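Long-range contacts in 2-dehydro-3-deoxyphosphogluconate aldolase (PDB 3NZR), which is an aldolase of the KDGP family, built as a TIM barrel with parallel strands ringed by helices: residues His93-Phe98 and Ile114-Ile119; Leu118-Gly123 and Tyr163-Gly168; Val37-Leu42 and Glu61-Ala66. All coordinates share one frame; numbering follows the deposited sequence.

Contact 1 (His93-Phe98 and Ile114-Ile119); sequences HINQVF and IVNGLI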
loop_
_atom_site.group_PDB
_atom_site.type_symbol
_atom_site.label_atom_id
_atom_site.label_comp_id
_atom_site.label_asym_id
_atom_site.label_seq_id
_atom_site.Cartn_x
_atom_site.Cartn_y
_atom_site.Cartn_z
ATOM N N HIS A 93 -5.815 -2.389 -17.637
ATOM C CA HIS A 93 -6.077 -1.317 -16.651
ATOM C C HIS A 93 -6.858 -1.807 -15.462
ATOM O O HIS A 93 -7.811 -2.594 -15.590
ATOM C CB HIS A 93 -6.798 -0.166 -17.371
ATOM C CG HIS A 93 -7.008 1.045 -16.513
ATOM N ND1 HIS A 93 -6.150 2.116 -16.539
ATOM C CD2 HIS A 93 -7.976 1.352 -15.641
ATOM C CE1 HIS A 93 -6.581 3.034 -15.693
ATOM N NE2 HIS A 93 -7.711 2.616 -15.169
ATOM N N ILE A 94 -6.395 -1.436 -14.264
ATOM C CA ILE A 94 -7.013 -1.796 -13.020
ATOM C C ILE A 94 -7.342 -0.540 -12.209
ATOM O O ILE A 94 -6.472 0.305 -12.051
ATOM C CB ILE A 94 -6.035 -2.626 -12.240
ATOM C CG1 ILE A 94 -5.718 -3.921 -12.980
ATOM C CG2 ILE A 94 -6.608 -3.043 -10.878
ATOM C CD1 ILE A 94 -4.459 -4.679 -12.479
ATOM N N ASN A 95 -8.550 -0.403 -11.671
ATOM C CA ASN A 95 -8.920 0.736 -10.842
ATOM C C ASN A 95 -8.732 0.305 -9.437
ATOM O O ASN A 95 -9.193 -0.809 -9.066
ATOM C CB ASN A 95 -10.368 1.076 -11.017
ATOM C CG ASN A 95 -10.665 1.665 -12.370
ATOM O OD1 ASN A 95 -10.563 2.897 -12.562
ATOM N ND2 ASN A 95 -11.101 0.834 -13.287
ATOM N N GLN A 96 -8.095 1.112 -8.613
ATOM C CA GLN A 96 -7.908 0.768 -7.220
ATOM C C GLN A 96 -8.095 1.931 -6.315
ATOM O O GLN A 96 -7.958 3.096 -6.702
ATOM C CB GLN A 96 -6.609 0.088 -6.933
ATOM C CG GLN A 96 -6.654 -1.448 -7.047
ATOM C CD GLN A 96 -7.585 -2.114 -6.121
ATOM O OE1 GLN A 96 -8.073 -1.498 -5.162
ATOM N NE2 GLN A 96 -7.830 -3.408 -6.345
ATOM N N VAL A 97 -8.478 1.610 -5.102
ATOM C CA VAL A 97 -8.387 2.603 -4.010
ATOM C C VAL A 97 -6.960 2.643 -3.489
ATOM O O VAL A 97 -6.138 1.749 -3.706
ATOM C CB VAL A 97 -9.429 2.297 -2.900
ATOM C CG1 VAL A 97 -10.879 2.486 -3.504
ATOM C CG2 VAL A 97 -9.274 0.843 -2.382
ATOM N N PHE A 98 -6.635 3.673 -2.747
ATOM C CA PHE A 98 -5.226 3.915 -2.342
ATOM C C PHE A 98 -4.617 2.694 -1.677
ATOM O O PHE A 98 -3.486 2.343 -1.966
ATOM C CB PHE A 98 -5.173 5.120 -1.424
ATOM C CG PHE A 98 -3.779 5.623 -1.111
ATOM C CD1 PHE A 98 -3.174 6.561 -1.942
ATOM C CD2 PHE A 98 -3.113 5.205 0.053
ATOM C CE1 PHE A 98 -1.920 7.036 -1.650
ATOM C CE2 PHE A 98 -1.842 5.676 0.330
ATOM C CZ PHE A 98 -1.275 6.623 -0.522
ATOM N N ILE A 114 -1.713 -0.974 -16.082
ATOM C CA ILE A 114 -1.839 0.324 -15.439
ATOM C C ILE A 114 -2.644 0.094 -14.144
ATOM O O ILE A 114 -3.734 -0.433 -14.196
ATOM C CB ILE A 114 -2.564 1.318 -16.359
ATOM C CG1 ILE A 114 -1.748 1.585 -17.583
ATOM C CG2 ILE A 114 -2.815 2.675 -15.614
ATOM C CD1 ILE A 114 -2.494 1.933 -18.785
ATOM N N VAL A 115 -2.099 0.429 -12.987
ATOM C CA VAL A 115 -2.845 0.376 -11.726
ATOM C C VAL A 115 -3.026 1.836 -11.273
ATOM O O VAL A 115 -2.029 2.510 -10.892
ATOM C CB VAL A 115 -2.125 -0.394 -10.652
ATOM C CG1 VAL A 115 -3.052 -0.452 -9.315
ATOM C CG2 VAL A 115 -1.831 -1.858 -11.103
ATOM N N ASN A 116 -4.278 2.290 -11.266
ATOM C CA ASN A 116 -4.558 3.635 -10.735
ATOM C C ASN A 116 -4.800 3.651 -9.253
ATOM O O ASN A 116 -4.952 2.587 -8.635
ATOM C CB ASN A 116 -5.603 4.331 -11.571
ATOM C CG ASN A 116 -6.998 3.902 -11.290
ATOM O OD1 ASN A 116 -7.356 3.469 -10.159
ATOM N ND2 ASN A 116 -7.850 4.087 -12.279
ATOM N N GLY A 117 -4.701 4.790 -8.623
ATOM C CA GLY A 117 -5.003 4.928 -7.184
ATOM C C GLY A 117 -5.899 6.129 -6.907
ATOM O O GLY A 117 -5.579 7.276 -7.287
ATOM N N LEU A 118 -6.994 5.899 -6.200
ATOM C CA LEU A 118 -8.024 6.917 -5.967
ATOM C C LEU A 118 -7.643 7.847 -4.887
ATOM O O LEU A 118 -7.288 7.456 -3.766
ATOM C CB LEU A 118 -9.294 6.257 -5.566
ATOM C CG LEU A 118 -10.494 7.137 -5.180
ATOM C CD1 LEU A 118 -10.900 7.839 -6.350
ATOM C CD2 LEU A 118 -11.617 6.233 -4.717
ATOM N N ILE A 119 -7.522 9.114 -5.268
ATOM C CA ILE A 119 -7.331 10.140 -4.260
ATOM C C ILE A 119 -8.327 11.255 -4.608
ATOM O O ILE A 119 -8.831 11.358 -5.730
ATOM C CB ILE A 119 -5.907 10.618 -4.227
ATOM C CG1 ILE A 119 -5.576 11.401 -5.490
ATOM C CG2 ILE A 119 -4.892 9.460 -3.967
ATOM C CD1 ILE A 119 -4.114 11.788 -5.415
#
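Ile-114 meets His-93 at the start of two parallel strands. Its carbonyl O accepts a hydrogen bond from Ile-94 N at 2.8 Å and lies over one face of the His-93 ring. Ile-114 CG2 touches the same imidazole. On the other face of the sheet, Val-115 lies alongside Ile-94, pointing the same way, with CG2 4.1 Å from Ile-94 CD1. This side packs on helix 101-108, which links the two strands. The unit is a beta-alpha-beta crossover, the repeating element of a TIM barrel. The backbone pairing runs on to Asn-116 N, which binds Ile-94 O at 3.1 Å. Past strand 93-94 the Asn-116 side chain takes over. Its CG sits between the backbone N and the carbonyl carbon (chi1 79°), which brings the amide across to Asn-95 and Gln-96. Asn-116 OD1 accepts from Gln-96 N at 2.9 Å. Asn-116 ND2 gives a hydrogen bond to Asn-95 OD1 at 3.0 Å, from above that carbonyl plane, and another to Glu-190. Lys-162 is a second, charged donor to Asn-95 OD1. At Gly-117 the CA approaches Gln-96 O, which also receives a weak hydrogen bond from Leu-118 N. Leu-118 CD2 reaches Val-97 CG1 at 4.0 Å. Ile-119 CG2 lies 3.9 Å from Phe-98 CD1.

Contact 2 (Leu118-Gly123 and Tyr163-Gly168); sequences LISPTG and YFPMGG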
loop_
_atom_site.group_PDB
_atom_site.type_symbol
_atom_site.label_atom_id
_atom_site.label_comp_id
_atom_site.label_asym_id
_atom_site.label_seq_id
_atom_site.Cartn_x
_atom_site.Cartn_y
_atom_site.Cartn_z
ATOM N N LEU A 118 -6.994 5.899 -6.200
ATOM C CA LEU A 118 -8.024 6.917 -5.967
ATOM C C LEU A 118 -7.643 7.847 -4.887
ATOM O O LEU A 118 -7.288 7.456 -3.766
ATOM C CB LEU A 118 -9.294 6.257 -5.566
ATOM C CG LEU A 118 -10.494 7.137 -5.180
ATOM C CD1 LEU A 118 -10.900 7.839 -6.350
ATOM C CD2 LEU A 118 -11.617 6.233 -4.717
ATOM N N ILE A 119 -7.522 9.114 -5.268
ATOM C CA ILE A 119 -7.331 10.140 -4.260
ATOM C C ILE A 119 -8.327 11.255 -4.608
ATOM O O ILE A 119 -8.831 11.358 -5.730
ATOM C CB ILE A 119 -5.907 10.618 -4.227
ATOM C CG1 ILE A 119 -5.576 11.401 -5.490
ATOM C CG2 ILE A 119 -4.892 9.460 -3.967
ATOM C CD1 ILE A 119 -4.114 11.788 -5.415
ATOM N N SER A 120 -8.715 12.043 -3.617
ATOM C CA SER A 120 -9.825 12.921 -3.765
ATOM C C SER A 120 -9.586 14.357 -3.388
ATOM O O SER A 120 -8.737 14.646 -2.524
ATOM C CB SER A 120 -10.936 12.392 -2.913
ATOM O OG SER A 120 -11.253 10.981 -3.270
ATOM N N PRO A 121 -10.439 15.249 -3.884
ATOM C CA PRO A 121 -10.264 16.671 -3.596
ATOM C C PRO A 121 -10.620 16.898 -2.160
ATOM O O PRO A 121 -11.283 16.036 -1.535
ATOM C CB PRO A 121 -11.301 17.360 -4.489
ATOM C CG PRO A 121 -11.614 16.448 -5.543
ATOM C CD PRO A 121 -11.418 15.029 -4.963
ATOM N N THR A 122 -10.125 17.993 -1.610
ATOM C CA THR A 122 -10.366 18.325 -0.221
ATOM C C THR A 122 -10.906 19.741 0.012
ATOM O O THR A 122 -11.232 20.080 1.130
ATOM C CB THR A 122 -9.059 18.256 0.569
ATOM O OG1 THR A 122 -8.154 19.242 0.040
ATOM C CG2 THR A 122 -8.478 16.826 0.549
ATOM N N GLY A 123 -10.916 20.565 -1.013
ATOM C CA GLY A 123 -11.255 21.961 -0.847
ATOM C C GLY A 123 -10.031 22.819 -0.764
ATOM O O GLY A 123 -10.123 24.036 -0.805
ATOM N N TYR A 163 -8.298 10.853 -9.909
ATOM C CA TYR A 163 -8.737 11.981 -9.162
ATOM C C TYR A 163 -10.233 11.981 -9.233
ATOM O O TYR A 163 -10.826 12.154 -10.306
ATOM C CB TYR A 163 -8.190 13.249 -9.815
ATOM C CG TYR A 163 -8.303 14.424 -8.940
ATOM C CD1 TYR A 163 -7.736 14.402 -7.657
ATOM C CD2 TYR A 163 -8.971 15.563 -9.347
ATOM C CE1 TYR A 163 -7.848 15.481 -6.795
ATOM C CE2 TYR A 163 -9.058 16.661 -8.497
ATOM C CZ TYR A 163 -8.483 16.607 -7.228
ATOM O OH TYR A 163 -8.530 17.673 -6.361
ATOM N N PHE A 164 -10.846 11.711 -8.095
ATOM C CA PHE A 164 -12.301 11.540 -8.048
ATOM C C PHE A 164 -12.776 11.842 -6.646
ATOM O O PHE A 164 -12.071 11.455 -5.666
ATOM C CB PHE A 164 -12.630 10.098 -8.385
ATOM C CG PHE A 164 -14.056 9.724 -8.234
ATOM C CD1 PHE A 164 -14.948 9.817 -9.317
ATOM C CD2 PHE A 164 -14.510 9.195 -7.034
ATOM C CE1 PHE A 164 -16.278 9.453 -9.156
ATOM C CE2 PHE A 164 -15.840 8.812 -6.876
ATOM C CZ PHE A 164 -16.721 8.935 -7.911
ATOM N N PRO A 165 -13.978 12.432 -6.527
ATOM C CA PRO A 165 -14.848 12.959 -7.582
ATOM C C PRO A 165 -14.521 14.394 -7.997
ATOM O O PRO A 165 -14.429 15.272 -7.160
ATOM C CB PRO A 165 -16.240 12.920 -6.959
ATOM C CG PRO A 165 -16.022 13.124 -5.523
ATOM C CD PRO A 165 -14.660 12.433 -5.212
HETATM N N MSE A 166 -14.417 14.628 -9.305
HETATM C CA MSE A 166 -13.967 15.920 -9.760
HETATM C C MSE A 166 -15.095 16.938 -9.861
HETATM O O MSE A 166 -14.854 18.137 -9.878
HETATM C CB MSE A 166 -13.319 15.741 -11.090
HETATM C CG MSE A 166 -12.390 16.792 -11.488
HETATM SE SE MSE A 166 -11.257 16.007 -12.942
HETATM C CE MSE A 166 -12.579 16.094 -14.355
ATOM N N GLY A 167 -16.323 16.451 -9.913
ATOM C CA GLY A 167 -17.474 17.279 -10.216
ATOM C C GLY A 167 -17.280 18.146 -11.445
ATOM O O GLY A 167 -17.671 19.322 -11.410
ATOM N N GLY A 168 -16.662 17.597 -12.515
ATOM C CA GLY A 168 -16.486 18.339 -13.754
ATOM C C GLY A 168 -15.510 19.469 -13.633
ATOM O O GLY A 168 -14.310 19.226 -13.383
#
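Ser-120 and Phe-164 form the tight part of this contact. Ser-120 OG donates a short hydrogen bond of 2.6 Å to Phe-164 O. The hydroxyl stands beside its own backbone N, anti to the carbonyl carbon (chi1 -56°), and meets the acceptor nearly end-on. Phe-164 also donates: its N binds Ile-119 O at 3.1 Å with an N-H...O angle of 168°. Tyr-163 CA approaches this same Ile-119 O, at 3.5 Å. Leu-118 CD1 packs closely on Phe-164 CB, also at 3.5 Å, and approaches the ring obliquely. These bonds continue the parallel pairing of strands 114-119 and 160-163 at the C-terminal ends of the two strands, where the loops of a TIM barrel begin. Pro-121 CD lies over one face of the Tyr-163 ring, and Pro-121 CG is 3.6 Å from Tyr-163 CZ near the hydroxyl end. Glu-174 of helix 172-184 touches both residues. Its carboxylate also receives the backbone N-H groups of Thr-122 and Gly-123. The packing thins toward the solvent side. There Pro-165 follows a cis peptide bond and is exposed. Pro-165 CB sits over the centre of the Phe-164 ring, while Pro-165 CD is 4.2 Å from Pro-121 CD.

Contact 3 (Val37-Leu42 and Glu61-Ala66); sequences VLVGVL and EVTNNA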
loop_
_atom_site.group_PDB
_atom_site.type_symbol
_atom_site.label_atom_id
_atom_site.label_comp_id
_atom_site.label_asym_id
_atom_site.label_seq_id
_atom_site.Cartn_x
_atom_site.Cartn_y
_atom_site.Cartn_z
ATOM N N VAL A 37 -8.929 3.289 -26.427
ATOM C CA VAL A 37 -9.961 3.250 -25.356
ATOM C C VAL A 37 -9.670 2.070 -24.432
ATOM O O VAL A 37 -9.015 1.117 -24.834
ATOM C CB VAL A 37 -11.351 3.114 -25.991
ATOM C CG1 VAL A 37 -11.492 1.748 -26.668
ATOM C CG2 VAL A 37 -12.493 3.331 -24.955
ATOM N N LEU A 38 -10.170 2.138 -23.204
ATOM C CA LEU A 38 -10.261 1.013 -22.329
ATOM C C LEU A 38 -11.698 0.903 -21.949
ATOM O O LEU A 38 -12.298 1.901 -21.628
ATOM C CB LEU A 38 -9.460 1.329 -21.033
ATOM C CG LEU A 38 -8.003 1.521 -21.220
ATOM C CD1 LEU A 38 -7.349 2.287 -20.013
ATOM C CD2 LEU A 38 -7.367 0.160 -21.461
ATOM N N VAL A 39 -12.261 -0.307 -21.939
ATOM C CA VAL A 39 -13.633 -0.508 -21.671
ATOM C C VAL A 39 -13.817 -1.071 -20.245
ATOM O O VAL A 39 -13.212 -2.115 -19.875
ATOM C CB VAL A 39 -14.209 -1.530 -22.658
ATOM C CG1 VAL A 39 -15.436 -2.130 -22.127
ATOM C CG2 VAL A 39 -14.450 -0.912 -24.026
ATOM N N GLY A 40 -14.566 -0.336 -19.438
ATOM C CA GLY A 40 -14.681 -0.640 -18.006
ATOM C C GLY A 40 -15.781 -1.683 -17.759
ATOM O O GLY A 40 -16.860 -1.576 -18.353
ATOM N N VAL A 41 -15.428 -2.713 -16.984
ATOM C CA VAL A 41 -16.306 -3.758 -16.555
ATOM C C VAL A 41 -16.197 -3.756 -15.022
ATOM O O VAL A 41 -15.079 -3.742 -14.456
ATOM C CB VAL A 41 -15.921 -5.107 -17.218
ATOM C CG1 VAL A 41 -17.052 -6.168 -16.998
ATOM C CG2 VAL A 41 -15.743 -4.955 -18.777
ATOM N N LEU A 42 -17.331 -3.751 -14.329
ATOM C CA LEU A 42 -17.359 -3.512 -12.877
ATOM C C LEU A 42 -17.542 -4.785 -12.021
ATOM O O LEU A 42 -18.501 -5.558 -12.229
ATOM C CB LEU A 42 -18.454 -2.521 -12.539
ATOM C CG LEU A 42 -18.359 -1.234 -13.390
ATOM C CD1 LEU A 42 -19.486 -0.261 -13.090
ATOM C CD2 LEU A 42 -17.090 -0.574 -13.178
ATOM N N GLU A 61 -11.676 -10.395 -25.512
ATOM C CA GLU A 61 -11.643 -10.915 -26.889
ATOM C C GLU A 61 -12.018 -9.911 -27.960
ATOM O O GLU A 61 -11.438 -9.906 -29.042
ATOM C CB GLU A 61 -12.576 -12.102 -27.038
ATOM C CG GLU A 61 -12.205 -13.241 -26.146
ATOM C CD GLU A 61 -12.886 -14.529 -26.561
ATOM O OE1 GLU A 61 -14.134 -14.635 -26.395
ATOM O OE2 GLU A 61 -12.156 -15.429 -27.052
ATOM N N VAL A 62 -13.001 -9.078 -27.682
ATOM C CA VAL A 62 -13.496 -8.151 -28.680
ATOM C C VAL A 62 -12.816 -6.803 -28.618
ATOM O O VAL A 62 -13.178 -5.898 -29.350
ATOM C CB VAL A 62 -15.021 -8.003 -28.567
ATOM C CG1 VAL A 62 -15.695 -9.404 -28.795
ATOM C CG2 VAL A 62 -15.426 -7.378 -27.220
ATOM N N THR A 63 -11.844 -6.652 -27.727
ATOM C CA THR A 63 -11.201 -5.376 -27.530
ATOM C C THR A 63 -9.683 -5.467 -27.481
ATOM O O THR A 63 -9.054 -4.531 -27.029
ATOM C CB THR A 63 -11.599 -4.749 -26.147
ATOM O OG1 THR A 63 -11.066 -5.564 -25.108
ATOM C CG2 THR A 63 -13.119 -4.597 -25.981
ATOM N N ASN A 64 -9.117 -6.593 -27.907
ATOM C CA ASN A 64 -7.659 -6.841 -27.822
ATOM C C ASN A 64 -7.129 -6.575 -26.459
ATOM O O ASN A 64 -6.072 -6.012 -26.308
ATOM C CB ASN A 64 -6.892 -6.037 -28.858
ATOM C CG ASN A 64 -7.250 -6.478 -30.277
ATOM O OD1 ASN A 64 -7.530 -7.669 -30.506
ATOM N ND2 ASN A 64 -7.341 -5.513 -31.204
ATOM N N ASN A 65 -7.888 -7.041 -25.483
ATOM C CA ASN A 65 -7.589 -6.902 -24.035
ATOM C C ASN A 65 -7.616 -5.475 -23.458
ATOM O O ASN A 65 -7.115 -5.251 -22.352
ATOM C CB ASN A 65 -6.299 -7.612 -23.661
ATOM C CG ASN A 65 -6.229 -7.930 -22.198
ATOM O OD1 ASN A 65 -7.207 -8.353 -21.603
ATOM N ND2 ASN A 65 -5.045 -7.745 -21.597
ATOM N N ALA A 66 -8.260 -4.543 -24.165
ATOM C CA ALA A 66 -8.382 -3.182 -23.685
ATOM C C ALA A 66 -9.510 -3.130 -22.646
ATOM O O ALA A 66 -10.529 -2.458 -22.845
ATOM C CB ALA A 66 -8.624 -2.204 -24.840
#
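Val-39 and Ala-66 make the one hydrogen bond across this contact. Val-39 N donates to Ala-66 O at 2.9 Å with an N-H...O angle of 168°. The donor is tilted 27° from the carbonyl plane. Leu-38 CA adds a CA-H...O contact to the same oxygen at 3.5 Å. A second set of polar contacts shapes the loop itself. Ala-66 closes a type I' beta turn that starts at Thr-63, and Ala-66 N binds Thr-63 O at 3.0 Å. Asn-64 and Asn-65 sit at the two central positions, both with positive phi. Thr-63 OG1 is bound to Tyr-59 O in the preceding helix 49-61. Asn-65 ND2 is bound to the carbonyls of Gln-90 and Ser-4.

The methyl of Ala-66 packs closely on the strand backbone, with Ala-66 CB 3.3 Å from Val-37 O. The apolar contacts are light. Leu-38 CG lies anti to the carbonyl carbon (chi1 -64°), and its CD2 comes to 4.3 Å from Ala-66 CB. Thr-63 CG2 faces Val-39 CG2 at 4.4 Å. Here the loop after helix 49-61 turns into strand 67-70, completing a beta-alpha-beta unit that begins with strand 37-42. Backbone pairing of Val-39 with Ser-68 carries the parallel sheet onward. Across this contact the join is thus one backbone bond and close packing of the Ala-66 methyl; the turn and outside bonds also hold the loop.

The three contacts lie along one parallel sheet that curves into the barrel, and contact 3 comes first along the chain. It joins strand 37-42 to the loop leading into strand 67-70. Contact 1 follows, pairing strand 93-94 and its loop with strand 114-119. Contact 2 begins on that same strand, sharing Leu-118 and Ile-119, and passes to the end of strand 160-163. The centres of contacts 1 and 2 are about 14 Å apart, those of contacts 1 and 3 about 16 Å. His-93 CB packs on Leu-38 CD1 between the latter. Contacts 2 and 3, about 25 Å apart between centres, lie on opposite sides of the chain's centre. Each contact joins adjacent strands or their loops, so together they follow the sheet round the barrel.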